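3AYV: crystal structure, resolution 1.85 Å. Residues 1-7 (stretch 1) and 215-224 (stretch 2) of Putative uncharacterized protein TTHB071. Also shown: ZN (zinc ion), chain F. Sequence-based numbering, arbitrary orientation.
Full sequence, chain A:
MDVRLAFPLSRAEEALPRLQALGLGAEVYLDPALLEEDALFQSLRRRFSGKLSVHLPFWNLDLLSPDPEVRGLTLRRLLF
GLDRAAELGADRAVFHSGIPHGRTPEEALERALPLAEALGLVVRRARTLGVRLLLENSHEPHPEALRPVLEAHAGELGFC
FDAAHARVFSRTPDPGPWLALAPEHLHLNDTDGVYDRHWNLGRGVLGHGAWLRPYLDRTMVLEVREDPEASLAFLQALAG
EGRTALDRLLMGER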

ATOM      1  N   MET A   1      16.945   9.165  -0.541  1.00 25.93           N
ATOM      2  CA  MET A   1      15.712   8.396  -0.894  1.00 25.57           C
ATOM      3  C   MET A   1      14.990   7.949   0.371  1.00 24.56           C
ATOM      4  O   MET A   1      15.625   7.555   1.361  1.00 25.46           O
ATOM      5  CB  MET A   1      16.070   7.169  -1.750  1.00 25.59           C
ATOM      6  CG  MET A   1      16.444   7.501  -3.195  1.00 26.90           C
ATOM      7  SD  MET A   1      16.813   6.050  -4.185  1.00 29.40           S
ATOM      8  CE  MET A   1      18.289   5.449  -3.341  1.00 26.33           C
ATOM      9  N   ASP A   2      13.659   8.003   0.317  1.00 23.01           N
ATOM     10  CA  ASP A   2      12.794   7.550   1.390  1.00 21.65           C
ATOM     11  C   ASP A   2      12.403   6.101   1.062  1.00 20.59           C
ATOM     12  O   ASP A   2      11.477   5.875   0.282  1.00 19.48           O
ATOM     13  CB  ASP A   2      11.546   8.448   1.454  1.00 21.42           C
ATOM     14  CG  ASP A   2      10.593   8.077   2.582  1.00 20.57           C
ATOM     15  OD1 ASP A   2      10.825   7.085   3.312  1.00 18.84           O
ATOM     16  OD2 ASP A   2       9.577   8.807   2.735  1.00 20.05           O
ATOM     17  N   VAL A   3      13.142   5.153   1.632  1.00 19.62           N
ATOM     18  CA  VAL A   3      12.955   3.730   1.340  1.00 19.81           C
ATOM     19  C   VAL A   3      12.580   3.053   2.628  1.00 19.13           C
ATOM     20  O   VAL A   3      13.255   3.220   3.647  1.00 18.84           O
ATOM     21  CB  VAL A   3      14.216   3.054   0.712  1.00 19.73           C
ATOM     22  CG1 VAL A   3      13.873   1.649   0.225  1.00 20.28           C
ATOM     23  CG2 VAL A   3      14.736   3.865  -0.459  1.00 20.28           C
ATOM     24  N   ARG A   4      11.483   2.297   2.587  1.00 17.72           N
ATOM     25  CA  ARG A   4      10.899   1.739   3.779  1.00 16.94           C
ATOM     26  C   ARG A   4      10.745   0.239   3.575  1.00 16.58           C
ATOM     27  O   ARG A   4      10.610  -0.222   2.435  1.00 17.08           O
ATOM     28  CB  ARG A   4       9.523   2.351   4.042  1.00 16.75           C
ATOM     29  CG  ARG A   4       9.506   3.866   3.956  1.00 17.72           C
ATOM     30  CD  ARG A   4       8.396   4.496   4.724  1.00 17.41           C
ATOM     31  NE  ARG A   4       8.437   5.958   4.554  1.00 15.72           N
ATOM     32  CZ  ARG A   4       7.440   6.774   4.885  1.00 17.29           C
ATOM     33  NH1 ARG A   4       6.312   6.286   5.399  1.00 17.67           N
ATOM     34  NH2 ARG A   4       7.561   8.079   4.690  1.00 18.02           N
ATOM     35  N   LEU A   5      10.785  -0.509   4.674  1.00 17.43           N
ATOM     36  CA  LEU A   5      10.502  -1.949   4.640  1.00 17.39           C
ATOM     37  C   LEU A   5       9.092  -2.280   5.125  1.00 17.23           C
ATOM     38  O   LEU A   5       8.692  -1.868   6.213  1.00 17.22           O
ATOM     39  CB  LEU A   5      11.527  -2.723   5.484  1.00 17.90           C
ATOM     40  CG  LEU A   5      11.354  -4.242   5.469  1.00 16.87           C
ATOM     41  CD1 LEU A   5      11.619  -4.838   4.088  1.00 19.81           C
ATOM     42  CD2 LEU A   5      12.271  -4.873   6.520  1.00 19.05           C
ATOM     43  N   ALA A   6       8.356  -3.037   4.318  1.00 16.50           N
ATOM     44  CA  ALA A   6       7.060  -3.596   4.726  1.00 16.07           C
ATOM     45  C   ALA A   6       7.259  -4.798   5.632  1.00 16.59           C
ATOM     46  O   ALA A   6       8.034  -5.679   5.310  1.00 17.75           O
ATOM     47  CB  ALA A   6       6.240  -4.017   3.484  1.00 15.49           C
ATOM     48  N   PHE A   7       6.549  -4.827   6.750  1.00 16.43           N
ATOM     49  CA  PHE A   7       6.487  -6.012   7.617  1.00 17.26           C
ATOM     50  C   PHE A   7       5.184  -5.967   8.402  1.00 17.64           C
ATOM     51  O   PHE A   7       4.664  -4.889   8.691  1.00 17.91           O
ATOM     52  CB  PHE A   7       7.700  -6.065   8.589  1.00 17.63           C
ATOM     53  CG  PHE A   7       7.851  -4.830   9.449  1.00 16.23           C
ATOM     54  CD1 PHE A   7       8.555  -3.733   8.982  1.00 18.01           C
ATOM     55  CD2 PHE A   7       7.274  -4.768  10.712  1.00 17.10           C
ATOM     56  CE1 PHE A   7       8.681  -2.577   9.761  1.00 18.19           C
ATOM     57  CE2 PHE A   7       7.389  -3.615  11.516  1.00 18.03           C
ATOM     58  CZ  PHE A   7       8.119  -2.526  11.047  1.00 17.41           C
ATOM     59  N   TYR A 215      10.847   8.158 -10.359  1.00 22.01           N
ATOM     60  CA  TYR A 215      10.061   8.111  -9.099  1.00 21.97           C
ATOM     61  C   TYR A 215      10.897   7.958  -7.846  1.00 21.52           C
ATOM     62  O   TYR A 215      10.380   7.839  -6.748  1.00 21.21           O
ATOM     63  CB  TYR A 215       8.970   7.005  -9.205  1.00 22.56           C
ATOM     64  CG  TYR A 215       8.069   7.266 -10.383  1.00 22.28           C
ATOM     65  CD1 TYR A 215       6.973   8.115 -10.260  1.00 24.86           C
ATOM     66  CD2 TYR A 215       8.348   6.732 -11.636  1.00 22.84           C
ATOM     67  CE1 TYR A 215       6.166   8.400 -11.338  1.00 23.25           C
ATOM     68  CE2 TYR A 215       7.549   7.023 -12.723  1.00 23.88           C
ATOM     69  CZ  TYR A 215       6.453   7.853 -12.558  1.00 24.43           C
ATOM     70  OH  TYR A 215       5.652   8.146 -13.635  1.00 26.51           O
ATOM     71  N   LEU A 216      12.215   8.010  -7.997  1.00 22.35           N
ATOM     72  CA  LEU A 216      13.122   7.791  -6.867  1.00 22.84           C
ATOM     73  C   LEU A 216      13.070   8.847  -5.759  1.00 23.43           C
ATOM     74  O   LEU A 216      13.622   8.640  -4.672  1.00 24.03           O
ATOM     75  CB  LEU A 216      14.567   7.595  -7.366  1.00 22.62           C
ATOM     76  CG  LEU A 216      14.759   6.338  -8.221  1.00 23.08           C
ATOM     77  CD1 LEU A 216      16.197   6.206  -8.679  1.00 23.06           C
ATOM     78  CD2 LEU A 216      14.339   5.069  -7.484  1.00 21.55           C
ATOM     79  N   ASP A 217      12.391   9.964  -6.026  1.00 24.25           N
ATOM     80  CA  ASP A 217      12.210  11.015  -5.026  1.00 25.33           C
ATOM     81  C   ASP A 217      10.905  10.848  -4.220  1.00 25.16           C
ATOM     82  O   ASP A 217      10.622  11.651  -3.307  1.00 25.05           O
ATOM     83  CB  ASP A 217      12.286  12.411  -5.684  1.00 26.52           C
ATOM     84  CG  ASP A 217      11.278  12.593  -6.831  1.00 30.91           C
ATOM     85  OD1 ASP A 217      10.856  11.601  -7.485  1.00 35.03           O
ATOM     86  OD2 ASP A 217      10.909  13.754  -7.098  1.00 34.90           O
ATOM     87  N   ARG A 218      10.140   9.801  -4.556  1.00 24.04           N
ATOM     88  CA  ARG A 218       8.899   9.435  -3.866  1.00 23.23           C
ATOM     89  C   ARG A 218       9.163   8.388  -2.786  1.00 21.90           C
ATOM     90  O   ARG A 218      10.208   7.720  -2.786  1.00 21.38           O
ATOM     91  CB  ARG A 218       7.890   8.846  -4.863  1.00 23.76           C
ATOM     92  CG  ARG A 218       6.890   9.832  -5.479  1.00 27.25           C
ATOM     93  CD  ARG A 218       7.502  10.710  -6.534  1.00 31.31           C
ATOM     94  NE  ARG A 218       6.534  11.090  -7.564  1.00 32.53           N
ATOM     95  CZ  ARG A 218       6.868  11.531  -8.768  1.00 34.84           C
ATOM     96  NH1 ARG A 218       8.155  11.667  -9.095  1.00 36.22           N
ATOM     97  NH2 ARG A 218       5.925  11.847  -9.647  1.00 34.75           N
ATOM     98  N   THR A 219       8.215   8.233  -1.872  1.00 19.92           N
ATOM     99  CA  THR A 219       8.334   7.205  -0.854  1.00 18.79           C
ATOM    100  C   THR A 219       8.222   5.851  -1.547  1.00 18.54           C
ATOM    101  O   THR A 219       7.319   5.642  -2.369  1.00 17.63           O
ATOM    102  CB  THR A 219       7.296   7.361   0.251  1.00 19.11           C
ATOM    103  OG1 THR A 219       7.454   8.653   0.863  1.00 19.35           O
ATOM    104  CG2 THR A 219       7.486   6.283   1.324  1.00 17.93           C
ATOM    105  N   MET A 220       9.172   4.966  -1.234  1.00 17.29           N
ATOM    106  CA  MET A 220       9.225   3.632  -1.800  1.00 17.49           C
ATOM    107  C   MET A 220       9.232   2.600  -0.682  1.00 16.90           C
ATOM    108  O   MET A 220      10.000   2.718   0.284  1.00 17.69           O
ATOM    109  CB  MET A 220      10.447   3.495  -2.689  1.00 17.58           C
ATOM    110  CG  MET A 220      10.314   4.251  -4.003  1.00 19.26           C
ATOM    111  SD  MET A 220      11.897   4.336  -4.820  1.00 20.91           S
ATOM    112  CE  MET A 220      12.803   5.367  -3.650  1.00 21.89           C
ATOM    113  N   VAL A 221       8.346   1.608  -0.800  1.00 15.13           N
ATOM    114  CA  VAL A 221       8.198   0.593   0.218  1.00 14.57           C
ATOM    115  C   VAL A 221       8.645  -0.727  -0.404  1.00 14.31           C
ATOM    116  O   VAL A 221       8.142  -1.126  -1.445  1.00 14.02           O
ATOM    117  CB  VAL A 221       6.719   0.421   0.684  1.00 14.68           C
ATOM    118  CG1 VAL A 221       6.636  -0.723   1.721  1.00 13.48           C
ATOM    119  CG2 VAL A 221       6.202   1.706   1.299  1.00 14.60           C
ATOM    120  N   LEU A 222       9.614  -1.371   0.214  1.00 14.87           N
ATOM    121  CA  LEU A 222      10.055  -2.675  -0.245  1.00 15.82           C
ATOM    122  C   LEU A 222       9.114  -3.723   0.339  1.00 15.70           C
ATOM    123  O   LEU A 222       9.162  -4.044   1.524  1.00 15.31           O
ATOM    124  CB  LEU A 222      11.510  -2.944   0.165  1.00 15.79           C
ATOM    125  CG  LEU A 222      12.499  -1.908  -0.381  1.00 17.18           C
ATOM    126  CD1 LEU A 222      13.904  -2.219   0.134  1.00 17.70           C
ATOM    127  CD2 LEU A 222      12.478  -1.906  -1.914  1.00 17.01           C
ATOM    128  N   GLU A 223       8.243  -4.231  -0.520  1.00 16.95           N
ATOM    129  CA  GLU A 223       7.279  -5.246  -0.153  1.00 17.96           C
ATOM    130  C   GLU A 223       7.873  -6.586  -0.553  1.00 18.45           C
ATOM    131  O   GLU A 223       7.456  -7.211  -1.524  1.00 17.25           O
ATOM    132  CB  GLU A 223       5.991  -4.964  -0.887  1.00 19.14           C
ATOM    133  CG  GLU A 223       5.291  -3.810  -0.200  1.00 22.93           C
ATOM    134  CD  GLU A 223       3.849  -3.992  -0.192  1.00 28.90           C
ATOM    135  OE1 GLU A 223       3.210  -3.846   0.893  1.00 30.12           O
ATOM    136  OE2 GLU A 223       3.368  -4.283  -1.308  1.00 31.01           O
ATOM    137  N   VAL A 224       8.898  -6.976   0.194  1.00 19.29           N
ATOM    138  CA  VAL A 224       9.770  -8.078  -0.175  1.00 20.47           C
ATOM    139  C   VAL A 224       9.809  -9.072   0.968  1.00 21.83           C
ATOM    140  O   VAL A 224       9.994  -8.691   2.134  1.00 21.33           O
ATOM    141  CB  VAL A 224      11.199  -7.551  -0.519  1.00 21.10           C
ATOM    142  CG1 VAL A 224      12.200  -8.681  -0.684  1.00 22.18           C
ATOM    143  CG2 VAL A 224      11.166  -6.725  -1.809  1.00 19.70           C
TER
HETATM  144 ZN    ZN F 256       1.424  -3.627  -2.623  1.00 71.78          ZN
HETATM  145  O   HOH W   1      12.571   8.857  -2.140  1.00 19.29           O
HETATM  146  O   HOH W   2       0.797  -4.207  -0.244  1.00 27.13           O
HETATM  147  O   HOH W   3       1.724  -5.980  -2.141  1.00 20.80           O

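Parallel β-strands cannot pair residue against residue as antiparallel strands do; one strand offers the N-H and C=O of a single residue to two residues of its neighbour, two positions apart. The N-terminal strand of TTHB071 and the strand 219-222, more than two hundred residues later in the chain, illustrate the rule. Their directions differ by 37°, and Val3, Arg4 and Leu5 lie beside Met220, Val221 and Leu222 in register.

The hydrogen bonds climb the pair like a ladder. Met220 N donates to Asp2 O (2.9 Å), and Met220 O accepts from Arg4 N (2.8 Å), so Met220 is clasped between the two. Arg4 O then accepts a hydrogen bond from Leu222 N at 2.7 Å, with a nearly straight N-H...O angle of 173°, and Leu222 O receives Ala6 N at 3.1 Å. The backbones of the even-numbered residues Asp2, Arg4 and Ala6 thus bond to those of Met220 and Leu222. Between the rungs, CA-H groups approach the same carbonyls: Val3 CA lies 3.3 Å from Met220 O, and Val221 CA 3.4 Å from Arg4 O.

Where the ladder begins, a water takes over. The O of water 1 accepts from Asp2 N (2.8 Å) and donates to both Leu216 O (2.8 Å) and Arg218 O (2.7 Å), joining the start of the chain to the type I turn Tyr215-Arg218. The turn is closed by Arg218 N to Tyr215 O, 3.0 Å.

Side chains satisfy their polar groups with equal economy. The carboxylate of Asp2 receives Arg4 NE on OD1 and Arg4 NH2 on OD2, both at 2.9 Å, in a two-pronged salt bridge within the first stretch. Asp2 OD2 also accepts from Thr219 OG1 at 2.8 Å, tying this charged pair to the second strand. The methyl of Thr219 covers one face of the guanidinium, with CG2 3.4 Å from Arg4 NE, while Arg4 NH1 is satisfied elsewhere in the structure.

The face carrying Val3, Leu5, Met220 and Leu222 is apolar. Val3 CG2 meets Met220 CE at 4.0 Å, and Val3 CG1 meets Leu222 CG at 3.9 Å; Met1 extends the patch, its SD 4.1 Å from Met220 CE. Farther along, Ala6 CB packs 3.8 Å from Val221 CG1 and also 3.8 Å from Glu223 CG.

Just past the strand, the Glu223 side chain leaves this contact for the metal: its OE2 binds ZN at 2.4 Å, and its OE1 accepts a weak hydrogen bond (2.7 Å) from the O of water 2, itself a zinc ligand.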